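Local coordinates for microcin B17-processing protein McbC (Escherichia coli, PDB 6GRI) that serves as the nitroreductase-family oxidoreductase subunit of the microcin B17 synthetase McbBCD, needed to process the inactive McbA precursor into active peptide, at the interface of chains A and B and the interface of chains C and B. Residues are numbered along the deposited sequence; one frame, centred on the assembly and turned at random. Chains: chain A/B, Microcin B17-processing protein McbC; chain C, Microcin B17-processing protein McbB.

Contact 1: the interface of chains A and B. Residues chain A 45-48, 52, 55; chain B 6, 10-11, 14, 200-201.
Two copies of this nitroreductase-family subunit meet here, as is usual in a family of two-fold dimers: a loop (A:Ser45 to A:Pro48), 3-10 helix 50-54 and the A:Phe55 that follows it lie against the N-terminal segment and the B:Phe200–B:Lys201 turn of chain B. A:Phe55 receives the edge of B:Phe200 on one face: CE2 of B:Phe200 lies 3.4 Å from CD1 of A:Phe55, with ring planes inclined by 59°. The edge of A:Phe55 points at the backbone of B:Glu10 and B:Val11, and CD1 of B:Leu6 touches its rim. Flat, greasy phenylalanine suits a place between a ring and a helix backbone. A:Val47 lays both methyls on one face of B:Tyr14, CG2 3.8 Å from the ring centroid and CG1 toward CZ and the hydroxyl end; A:Pro48 adds CD at CE1. A main-chain hydrogen bond from A:Ala46 N to B:Lys201 O (3.0 Å, 166°, on a carbonyl lone pair) helps hold the two loops together. Lysine suits its place because its long aliphatic stem, extended with CG anti to the backbone N (chi1 -164°), packs on A:Ser45 and A:Leu52 while carrying the ammonium group onward. Further out, A:Ser45 OG donates to A:Val47 O at 2.7 Å, bracing the loop that presents A:Val47.

Contact 2: the interface of chains A and B. Residues chain A 101, 104-105, 143, 152, 157-159; chain B 69-72.
An intermolecular antiparallel beta ladder joins the nitroreductase-family subunits here, strand 70-71 of chain B pairing with the start of strand 158-163 of chain A. B:Ile72, which loses more surface to chain A than any other residue of the patch, follows the short strand; its N donates to A:Gln157 O at 3.0 Å, in the carbonyl plane. With CG1 anti to the carbonyl carbon (chi1 -58°), its branches part. CG2 drops 3.4 Å from CG of A:Glu101 and against CG2 of A:Val105, whereas CD1 reaches CE1 of A:Tyr152 and CG of A:Leu159. The forked chain thus touches helix 97-108 with one branch and strand residues with the other. B:Ile70 N donates to A:Leu159 O at 2.7 Å in the carbonyl plane, while A:Leu159 N meets B:Ile70 O at 2.8 Å from above the plane of the B:Ile70 carbonyl, off its lone pairs. CG2 of B:Ile70 touches CD1 of A:Trp143 at 3.6 Å, and CD1 of B:Ile70 touches CB of A:Trp143. The indole is held in turn: NE1 donates almost straight (166°) to the anti lone pair of A:Glu101 OE2 at 2.8 Å, and CD1 of A:Leu159 lies over one face. A:Ala158, a small residue, probably eases the close approach; its CB rests on CG2 of B:Val69.

Contact 3: the interface of chains C and B. Residues chain C 260-264, 266; chain B 31-33, 41-44.
C:His262 of McbB lies in a short parallel beta pairing between strand 261-262 of chain C and strand 42-43 of McbC chain B, made by a long bond from C:Ser261 N to B:Arg41 O (3.3 Å) and another from B:Phe43 N to C:Ser261 O. Its CB, from which CG stands anti to the backbone N (chi1 -161°), passes near CZ of B:Phe43. The rings meet edge-to-face, planes 86° apart: CE2 of B:Phe43 lies in the imidazole plane at its rim, 3.5 Å from CD2 of C:His262. The carbonyl O of B:Phe43 lies over one imidazole face. At the tip, NE2 donates to B:Val44 O at 2.6 Å, bent and from above the carbonyl plane. ND1 accepts from C:Asp264 N; histidine suits this place because it can donate and accept at once, and would be expected to keep the proton on NE2. Beta-branched C:Val263 can put CG2 over the centre of the B:Phe32 face, 3.3 Å from its centroid, while its backbone is held, N donating to B:Phe43 O at 3.1 Å and O accepting from B:Ala33 N at 2.8 Å. C:Phe266 takes the methyl CG2 of B:Thr42 over one face, and CD of B:Arg41 at CZ. In the fold, the McbB segment follows helix 236-254 and precedes strand 269-273; on McbC it meets the end of 3-10 helix 36-41, strand 42-43 and the loop after 3-10 helix 28-30.

Contact 1: the interface of chains A and B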
loop_
_atom_site.group_PDB
_atom_site.type_symbol
_atom_site.label_atom_id
_atom_site.label_comp_id
_atom_site.label_asym_id
_atom_site.label_seq_id
_atom_site.Cartn_x
_atom_site.Cartn_y
_atom_site.Cartn_z
ATOM N N SER A 45 -9.068 -4.934 -21.306
ATOM C CA SER A 45 -10.403 -4.640 -20.742
ATOM C C SER A 45 -10.986 -5.774 -19.893
ATOM O O SER A 45 -11.118 -6.898 -20.359
ATOM C CB SER A 45 -11.406 -4.321 -21.852
ATOM O OG SER A 45 -12.695 -4.089 -21.303
ATOM N N ALA A 46 -11.374 -5.449 -18.666
ATOM C CA ALA A 46 -12.103 -6.375 -17.798
ATOM C C ALA A 46 -13.541 -6.653 -18.265
ATOM O O ALA A 46 -14.097 -7.694 -17.917
ATOM C CB ALA A 46 -12.117 -5.843 -16.384
ATOM N N VAL A 47 -14.130 -5.725 -19.031
ATOM C CA VAL A 47 -15.471 -5.884 -19.601
ATOM C C VAL A 47 -15.329 -6.466 -21.006
ATOM O O VAL A 47 -14.593 -5.908 -21.812
ATOM C CB VAL A 47 -16.218 -4.532 -19.740
ATOM C CG1 VAL A 47 -17.654 -4.767 -20.223
ATOM C CG2 VAL A 47 -16.199 -3.745 -18.434
ATOM N N PRO A 48 -16.049 -7.559 -21.325
ATOM C CA PRO A 48 -16.020 -8.104 -22.687
ATOM C C PRO A 48 -16.448 -7.116 -23.771
ATOM O O PRO A 48 -17.256 -6.220 -23.504
ATOM C CB PRO A 48 -17.029 -9.251 -22.632
ATOM C CG PRO A 48 -17.080 -9.650 -21.207
ATOM C CD PRO A 48 -16.853 -8.399 -20.422
ATOM N N LEU A 52 -19.465 -3.584 -23.933
ATOM C CA LEU A 52 -18.779 -2.292 -23.728
ATOM C C LEU A 52 -19.621 -1.060 -24.076
ATOM O O LEU A 52 -19.543 -0.056 -23.374
ATOM C CB LEU A 52 -17.434 -2.223 -24.487
ATOM C CG LEU A 52 -16.151 -2.659 -23.765
ATOM C CD1 LEU A 52 -15.006 -2.782 -24.749
ATOM C CD2 LEU A 52 -15.747 -1.687 -22.668
ATOM N N PHE A 55 -21.541 1.074 -21.593
ATOM C CA PHE A 55 -20.816 1.989 -20.678
ATOM C C PHE A 55 -20.215 3.254 -21.309
ATOM O O PHE A 55 -19.790 4.171 -20.601
ATOM C CB PHE A 55 -19.715 1.204 -19.987
ATOM C CG PHE A 55 -20.224 -0.004 -19.273
ATOM C CD1 PHE A 55 -20.718 0.099 -17.981
ATOM C CD2 PHE A 55 -20.267 -1.236 -19.906
ATOM C CE1 PHE A 55 -21.205 -1.015 -17.321
ATOM C CE2 PHE A 55 -20.764 -2.351 -19.254
ATOM C CZ PHE A 55 -21.229 -2.243 -17.961
ATOM N N LEU B 6 -26.640 5.883 -17.330
ATOM C CA LEU B 6 -25.919 4.651 -17.030
ATOM C C LEU B 6 -26.130 4.402 -15.558
ATOM O O LEU B 6 -25.925 5.317 -14.739
ATOM C CB LEU B 6 -24.428 4.813 -17.320
ATOM C CG LEU B 6 -23.487 3.700 -16.869
ATOM C CD1 LEU B 6 -23.748 2.423 -17.641
ATOM C CD2 LEU B 6 -22.049 4.129 -17.053
ATOM N N GLU B 10 -24.644 -1.592 -13.098
ATOM C CA GLU B 10 -24.028 -2.225 -14.266
ATOM C C GLU B 10 -22.498 -2.165 -14.157
ATOM O O GLU B 10 -21.821 -3.149 -14.447
ATOM C CB GLU B 10 -24.463 -1.539 -15.559
ATOM C CG GLU B 10 -25.944 -1.590 -15.873
ATOM C CD GLU B 10 -26.427 -2.945 -16.360
ATOM O OE1 GLU B 10 -25.658 -3.690 -16.996
ATOM O OE2 GLU B 10 -27.608 -3.266 -16.121
ATOM N N VAL B 11 -21.968 -1.009 -13.753
ATOM C CA VAL B 11 -20.535 -0.837 -13.546
ATOM C C VAL B 11 -20.034 -1.835 -12.500
ATOM O O VAL B 11 -19.123 -2.612 -12.780
ATOM C CB VAL B 11 -20.170 0.630 -13.164
ATOM C CG1 VAL B 11 -18.746 0.744 -12.620
ATOM C CG2 VAL B 11 -20.346 1.555 -14.366
ATOM N N TYR B 14 -18.356 -5.550 -12.717
ATOM C CA TYR B 14 -16.987 -5.845 -13.171
ATOM C C TYR B 14 -15.910 -5.364 -12.196
ATOM O O TYR B 14 -14.728 -5.327 -12.543
ATOM C CB TYR B 14 -16.740 -5.183 -14.533
ATOM C CG TYR B 14 -17.605 -5.731 -15.637
ATOM C CD1 TYR B 14 -17.172 -6.807 -16.404
ATOM C CD2 TYR B 14 -18.862 -5.173 -15.925
ATOM C CE1 TYR B 14 -17.958 -7.318 -17.414
ATOM C CE2 TYR B 14 -19.652 -5.685 -16.939
ATOM C CZ TYR B 14 -19.197 -6.759 -17.672
ATOM O OH TYR B 14 -19.955 -7.290 -18.677
ATOM N N PHE B 200 -13.219 -0.072 -13.306
ATOM C CA PHE B 200 -13.838 -1.338 -13.761
ATOM C C PHE B 200 -13.336 -1.938 -15.079
ATOM O O PHE B 200 -13.400 -3.146 -15.246
ATOM C CB PHE B 200 -15.385 -1.285 -13.730
ATOM C CG PHE B 200 -16.028 -0.602 -14.920
ATOM C CD1 PHE B 200 -15.737 0.721 -15.241
ATOM C CD2 PHE B 200 -16.982 -1.279 -15.683
ATOM C CE1 PHE B 200 -16.357 1.333 -16.317
ATOM C CE2 PHE B 200 -17.605 -0.666 -16.760
ATOM C CZ PHE B 200 -17.294 0.640 -17.080
ATOM N N LYS B 201 -12.842 -1.116 -15.993
ATOM C CA LYS B 201 -12.319 -1.613 -17.270
ATOM C C LYS B 201 -10.778 -1.776 -17.272
ATOM O O LYS B 201 -10.262 -2.824 -17.657
ATOM C CB LYS B 201 -12.748 -0.679 -18.398
ATOM C CG LYS B 201 -12.601 -1.302 -19.766
ATOM C CD LYS B 201 -12.874 -0.311 -20.883
ATOM C CE LYS B 201 -12.325 -0.828 -22.208
ATOM N NZ LYS B 201 -12.436 0.163 -23.310
#

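Contact 2: the interface of chains A and B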
loop_
_atom_site.group_PDB
_atom_site.type_symbol
_atom_site.label_atom_id
_atom_site.label_comp_id
_atom_site.label_asym_id
_atom_site.label_seq_id
_atom_site.Cartn_x
_atom_site.Cartn_y
_atom_site.Cartn_z
ATOM N N GLU A 101 6.576 22.896 -34.275
ATOM C CA GLU A 101 6.902 24.099 -33.496
ATOM C C GLU A 101 5.667 24.914 -33.075
ATOM O O GLU A 101 5.644 25.467 -31.975
ATOM C CB GLU A 101 7.901 24.981 -34.257
ATOM C CG GLU A 101 9.317 24.416 -34.267
ATOM C CD GLU A 101 10.282 25.185 -35.160
ATOM O OE1 GLU A 101 10.130 26.415 -35.310
ATOM O OE2 GLU A 101 11.205 24.552 -35.714
ATOM N N LEU A 104 3.959 22.983 -30.122
ATOM C CA LEU A 104 4.689 23.083 -28.847
ATOM C C LEU A 104 4.617 24.471 -28.238
ATOM O O LEU A 104 4.450 24.610 -27.035
ATOM C CB LEU A 104 6.163 22.696 -29.012
ATOM C CG LEU A 104 6.512 21.290 -29.509
ATOM C CD1 LEU A 104 7.991 21.234 -29.860
ATOM C CD2 LEU A 104 6.155 20.219 -28.492
ATOM N N VAL A 105 4.755 25.491 -29.072
ATOM C CA VAL A 105 4.756 26.872 -28.599
ATOM C C VAL A 105 3.364 27.258 -28.074
ATOM O O VAL A 105 3.243 27.807 -26.978
ATOM C CB VAL A 105 5.261 27.854 -29.710
ATOM C CG1 VAL A 105 5.080 29.317 -29.311
ATOM C CG2 VAL A 105 6.728 27.591 -30.021
ATOM N N TRP A 143 15.101 18.355 -36.878
ATOM C CA TRP A 143 15.959 19.512 -36.596
ATOM C C TRP A 143 17.427 19.115 -36.635
ATOM O O TRP A 143 18.253 19.815 -37.220
ATOM C CB TRP A 143 15.663 20.084 -35.208
ATOM C CG TRP A 143 14.330 20.700 -35.071
ATOM C CD1 TRP A 143 14.012 22.002 -35.295
ATOM C CD2 TRP A 143 13.124 20.055 -34.659
ATOM N NE1 TRP A 143 12.680 22.214 -35.049
ATOM C CE2 TRP A 143 12.110 21.034 -34.656
ATOM C CE3 TRP A 143 12.800 18.743 -34.285
ATOM C CZ2 TRP A 143 10.793 20.746 -34.304
ATOM C CZ3 TRP A 143 11.484 18.454 -33.932
ATOM C CH2 TRP A 143 10.499 19.454 -33.942
ATOM N N TYR A 152 11.196 19.127 -24.509
ATOM C CA TYR A 152 10.771 20.510 -24.732
ATOM C C TYR A 152 10.894 21.337 -23.458
ATOM O O TYR A 152 10.465 20.919 -22.391
ATOM C CB TYR A 152 9.339 20.591 -25.269
ATOM C CG TYR A 152 8.930 22.013 -25.587
ATOM C CD1 TYR A 152 9.658 22.778 -26.502
ATOM C CD2 TYR A 152 7.839 22.612 -24.961
ATOM C CE1 TYR A 152 9.313 24.090 -26.786
ATOM C CE2 TYR A 152 7.480 23.925 -25.254
ATOM C CZ TYR A 152 8.227 24.659 -26.160
ATOM O OH TYR A 152 7.885 25.957 -26.447
ATOM N N GLN A 157 11.669 27.732 -24.579
ATOM C CA GLN A 157 11.068 27.510 -25.896
ATOM C C GLN A 157 12.112 26.945 -26.844
ATOM O O GLN A 157 12.439 27.541 -27.867
ATOM C CB GLN A 157 10.382 28.775 -26.430
ATOM C CG GLN A 157 9.226 29.224 -25.544
ATOM C CD GLN A 157 8.344 30.285 -26.177
ATOM O OE1 GLN A 157 7.836 30.117 -27.289
ATOM N NE2 GLN A 157 8.135 31.377 -25.456
ATOM N N ALA A 158 12.644 25.789 -26.451
ATOM C CA ALA A 158 13.701 25.109 -27.188
ATOM C C ALA A 158 13.621 23.595 -27.013
ATOM O O ALA A 158 13.147 23.100 -25.990
ATOM C CB ALA A 158 15.056 25.609 -26.732
ATOM N N LEU A 159 14.098 22.879 -28.031
ATOM C CA LEU A 159 14.242 21.430 -27.984
ATOM C C LEU A 159 15.652 21.044 -27.535
ATOM O O LEU A 159 16.651 21.635 -27.964
ATOM C CB LEU A 159 13.949 20.819 -29.348
ATOM C CG LEU A 159 12.518 21.019 -29.822
ATOM C CD1 LEU A 159 12.411 20.627 -31.283
ATOM C CD2 LEU A 159 11.534 20.221 -28.968
ATOM N N VAL B 69 20.847 23.898 -27.229
ATOM C CA VAL B 69 19.430 23.636 -27.494
ATOM C C VAL B 69 19.114 23.885 -28.965
ATOM O O VAL B 69 19.999 24.221 -29.748
ATOM C CB VAL B 69 18.523 24.483 -26.563
ATOM C CG1 VAL B 69 18.877 24.214 -25.109
ATOM C CG2 VAL B 69 18.624 25.977 -26.847
ATOM N N ILE B 70 17.855 23.686 -29.336
ATOM C CA ILE B 70 17.354 24.069 -30.651
ATOM C C ILE B 70 16.221 25.052 -30.411
ATOM O O ILE B 70 15.124 24.646 -30.013
ATOM C CB ILE B 70 16.834 22.853 -31.427
ATOM C CG1 ILE B 70 17.939 21.802 -31.548
ATOM C CG2 ILE B 70 16.312 23.276 -32.801
ATOM C CD1 ILE B 70 17.443 20.429 -31.937
ATOM N N ASN B 71 16.496 26.337 -30.613
ATOM C CA ASN B 71 15.529 27.392 -30.304
ATOM C C ASN B 71 14.367 27.400 -31.282
ATOM O O ASN B 71 14.562 27.138 -32.470
ATOM C CB ASN B 71 16.191 28.771 -30.306
ATOM C CG ASN B 71 17.138 28.964 -29.146
ATOM O OD1 ASN B 71 16.887 28.510 -28.033
ATOM N ND2 ASN B 71 18.230 29.651 -29.400
ATOM N N ILE B 72 13.171 27.704 -30.758
ATOM C CA ILE B 72 11.929 27.802 -31.542
ATOM C C ILE B 72 11.326 29.203 -31.358
ATOM O O ILE B 72 11.104 29.638 -30.221
ATOM C CB ILE B 72 10.891 26.757 -31.084
ATOM C CG1 ILE B 72 11.448 25.332 -31.187
ATOM C CG2 ILE B 72 9.618 26.876 -31.907
ATOM C CD1 ILE B 72 10.747 24.352 -30.260
#

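Contact 3: the interface of chains C and B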
loop_
_atom_site.group_PDB
_atom_site.type_symbol
_atom_site.label_atom_id
_atom_site.label_comp_id
_atom_site.label_asym_id
_atom_site.label_seq_id
_atom_site.Cartn_x
_atom_site.Cartn_y
_atom_site.Cartn_z
ATOM N N LYS C 260 3.876 21.701 14.357
ATOM C CA LYS C 260 2.732 21.623 13.440
ATOM C C LYS C 260 2.692 20.262 12.749
ATOM O O LYS C 260 3.728 19.704 12.434
ATOM C CB LYS C 260 2.798 22.715 12.363
ATOM C CG LYS C 260 2.483 24.129 12.832
ATOM C CD LYS C 260 2.680 25.120 11.686
ATOM C CE LYS C 260 1.786 26.343 11.815
ATOM N NZ LYS C 260 2.082 27.100 13.063
ATOM N N SER C 261 1.489 19.740 12.539
ATOM C CA SER C 261 1.272 18.500 11.806
ATOM C C SER C 261 0.924 18.861 10.365
ATOM O O SER C 261 0.242 19.860 10.123
ATOM C CB SER C 261 0.113 17.704 12.419
ATOM O OG SER C 261 0.026 17.908 13.816
ATOM N N HIS C 262 1.368 18.054 9.408
ATOM C CA HIS C 262 0.929 18.251 8.028
ATOM C C HIS C 262 -0.580 18.007 7.909
ATOM O O HIS C 262 -1.151 17.200 8.635
ATOM C CB HIS C 262 1.672 17.338 7.064
ATOM C CG HIS C 262 1.609 17.796 5.645
ATOM N ND1 HIS C 262 0.682 17.315 4.750
ATOM C CD2 HIS C 262 2.359 18.693 4.962
ATOM C CE1 HIS C 262 0.861 17.894 3.577
ATOM N NE2 HIS C 262 1.876 18.733 3.677
ATOM N N VAL C 263 -1.208 18.710 6.979
ATOM C CA VAL C 263 -2.648 18.593 6.760
ATOM C C VAL C 263 -3.109 17.222 6.258
ATOM O O VAL C 263 -4.291 16.882 6.427
ATOM C CB VAL C 263 -3.200 19.702 5.830
ATOM C CG1 VAL C 263 -3.109 21.056 6.523
ATOM C CG2 VAL C 263 -2.495 19.721 4.471
ATOM N N ASP C 264 -2.203 16.435 5.676
ATOM C CA ASP C 264 -2.555 15.108 5.166
ATOM C C ASP C 264 -2.559 13.981 6.209
ATOM O O ASP C 264 -2.922 12.850 5.875
ATOM C CB ASP C 264 -1.723 14.729 3.926
ATOM C CG ASP C 264 -0.259 14.395 4.235
ATOM O OD1 ASP C 264 0.126 14.263 5.417
ATOM O OD2 ASP C 264 0.520 14.267 3.260
ATOM N N PHE C 266 -3.410 14.962 9.861
ATOM C CA PHE C 266 -3.768 15.655 11.091
ATOM C C PHE C 266 -4.892 14.932 11.822
ATOM O O PHE C 266 -4.870 14.821 13.043
ATOM C CB PHE C 266 -4.141 17.103 10.778
ATOM C CG PHE C 266 -4.546 17.895 11.978
ATOM C CD1 PHE C 266 -3.640 18.137 13.003
ATOM C CD2 PHE C 266 -5.840 18.408 12.090
ATOM C CE1 PHE C 266 -4.019 18.869 14.119
ATOM C CE2 PHE C 266 -6.217 19.142 13.202
ATOM C CZ PHE C 266 -5.308 19.371 14.218
ATOM N N ASN B 31 -5.571 13.325 1.071
ATOM C CA ASN B 31 -6.672 14.159 1.552
ATOM C C ASN B 31 -6.112 15.087 2.593
ATOM O O ASN B 31 -5.234 14.702 3.350
ATOM C CB ASN B 31 -7.810 13.332 2.163
ATOM C CG ASN B 31 -8.703 12.691 1.122
ATOM O OD1 ASN B 31 -8.736 13.106 -0.028
ATOM N ND2 ASN B 31 -9.443 11.679 1.533
ATOM N N PHE B 32 -6.647 16.298 2.631
ATOM C CA PHE B 32 -6.212 17.346 3.539
ATOM C C PHE B 32 -7.247 17.579 4.632
ATOM O O PHE B 32 -8.449 17.372 4.431
ATOM C CB PHE B 32 -6.006 18.650 2.747
ATOM C CG PHE B 32 -4.661 18.781 2.082
ATOM C CD1 PHE B 32 -3.771 17.696 1.948
ATOM C CD2 PHE B 32 -4.288 20.003 1.565
ATOM C CE1 PHE B 32 -2.540 17.851 1.338
ATOM C CE2 PHE B 32 -3.059 20.162 0.941
ATOM C CZ PHE B 32 -2.183 19.090 0.831
ATOM N N ALA B 33 -6.743 17.974 5.798
ATOM C CA ALA B 33 -7.539 18.496 6.885
ATOM C C ALA B 33 -7.148 19.961 6.945
ATOM O O ALA B 33 -6.152 20.344 7.571
ATOM C CB ALA B 33 -7.209 17.773 8.181
ATOM N N ARG B 41 -2.016 25.201 13.776
ATOM C CA ARG B 41 -1.493 23.895 14.219
ATOM C C ARG B 41 -1.246 22.876 13.084
ATOM O O ARG B 41 -0.978 21.703 13.341
ATOM C CB ARG B 41 -2.397 23.311 15.307
ATOM C CG ARG B 41 -3.811 22.973 14.866
ATOM C CD ARG B 41 -4.638 22.384 16.013
ATOM N NE ARG B 41 -4.789 23.281 17.176
ATOM C CZ ARG B 41 -4.159 23.174 18.353
ATOM N NH1 ARG B 41 -3.274 22.211 18.623
ATOM N NH2 ARG B 41 -4.417 24.064 19.297
ATOM N N THR B 42 -1.322 23.329 11.836
ATOM C CA THR B 42 -1.001 22.503 10.691
ATOM C C THR B 42 -0.120 23.314 9.741
ATOM O O THR B 42 0.054 24.518 9.927
ATOM C CB THR B 42 -2.281 22.010 9.950
ATOM O OG1 THR B 42 -3.046 23.120 9.470
ATOM C CG2 THR B 42 -3.168 21.192 10.862
ATOM N N PHE B 43 0.453 22.642 8.742
ATOM C CA PHE B 43 1.014 23.322 7.585
ATOM C C PHE B 43 0.699 22.539 6.325
ATOM O O PHE B 43 0.292 21.384 6.394
ATOM C CB PHE B 43 2.512 23.526 7.745
ATOM C CG PHE B 43 3.302 22.256 7.762
ATOM C CD1 PHE B 43 3.409 21.509 8.918
ATOM C CD2 PHE B 43 3.957 21.818 6.620
ATOM C CE1 PHE B 43 4.138 20.334 8.937
ATOM C CE2 PHE B 43 4.681 20.649 6.630
ATOM C CZ PHE B 43 4.769 19.904 7.792
ATOM N N VAL B 44 0.865 23.194 5.184
ATOM C CA VAL B 44 0.681 22.569 3.883
ATOM C C VAL B 44 2.018 22.284 3.174
ATOM O O VAL B 44 2.228 21.164 2.707
ATOM C CB VAL B 44 -0.227 23.440 3.003
ATOM C CG1 VAL B 44 -0.229 22.960 1.553
ATOM C CG2 VAL B 44 -1.633 23.418 3.573
HETATM O O HOH W 1 -5.200 11.819 4.757
#

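Contacts 1 and 2 belong to one two-fold McbC–McbC interface, so each recurs with the chains exchanged; the centres of their C-alpha atoms are about 42 Å apart. Contact 3 instead joins chain B to McbB, its C-alpha centre about 37 Å from that of contact 1 and 40 Å from that of contact 2. No residue is common to the three, but residues 6 to 14, 31 to 44 and 69 to 72 of chain B serve contacts 1, 3 and 2 in turn. Nearby stretches of the N-terminal part of McbC thus take part in both kinds of interface, along with residues much later in the chain.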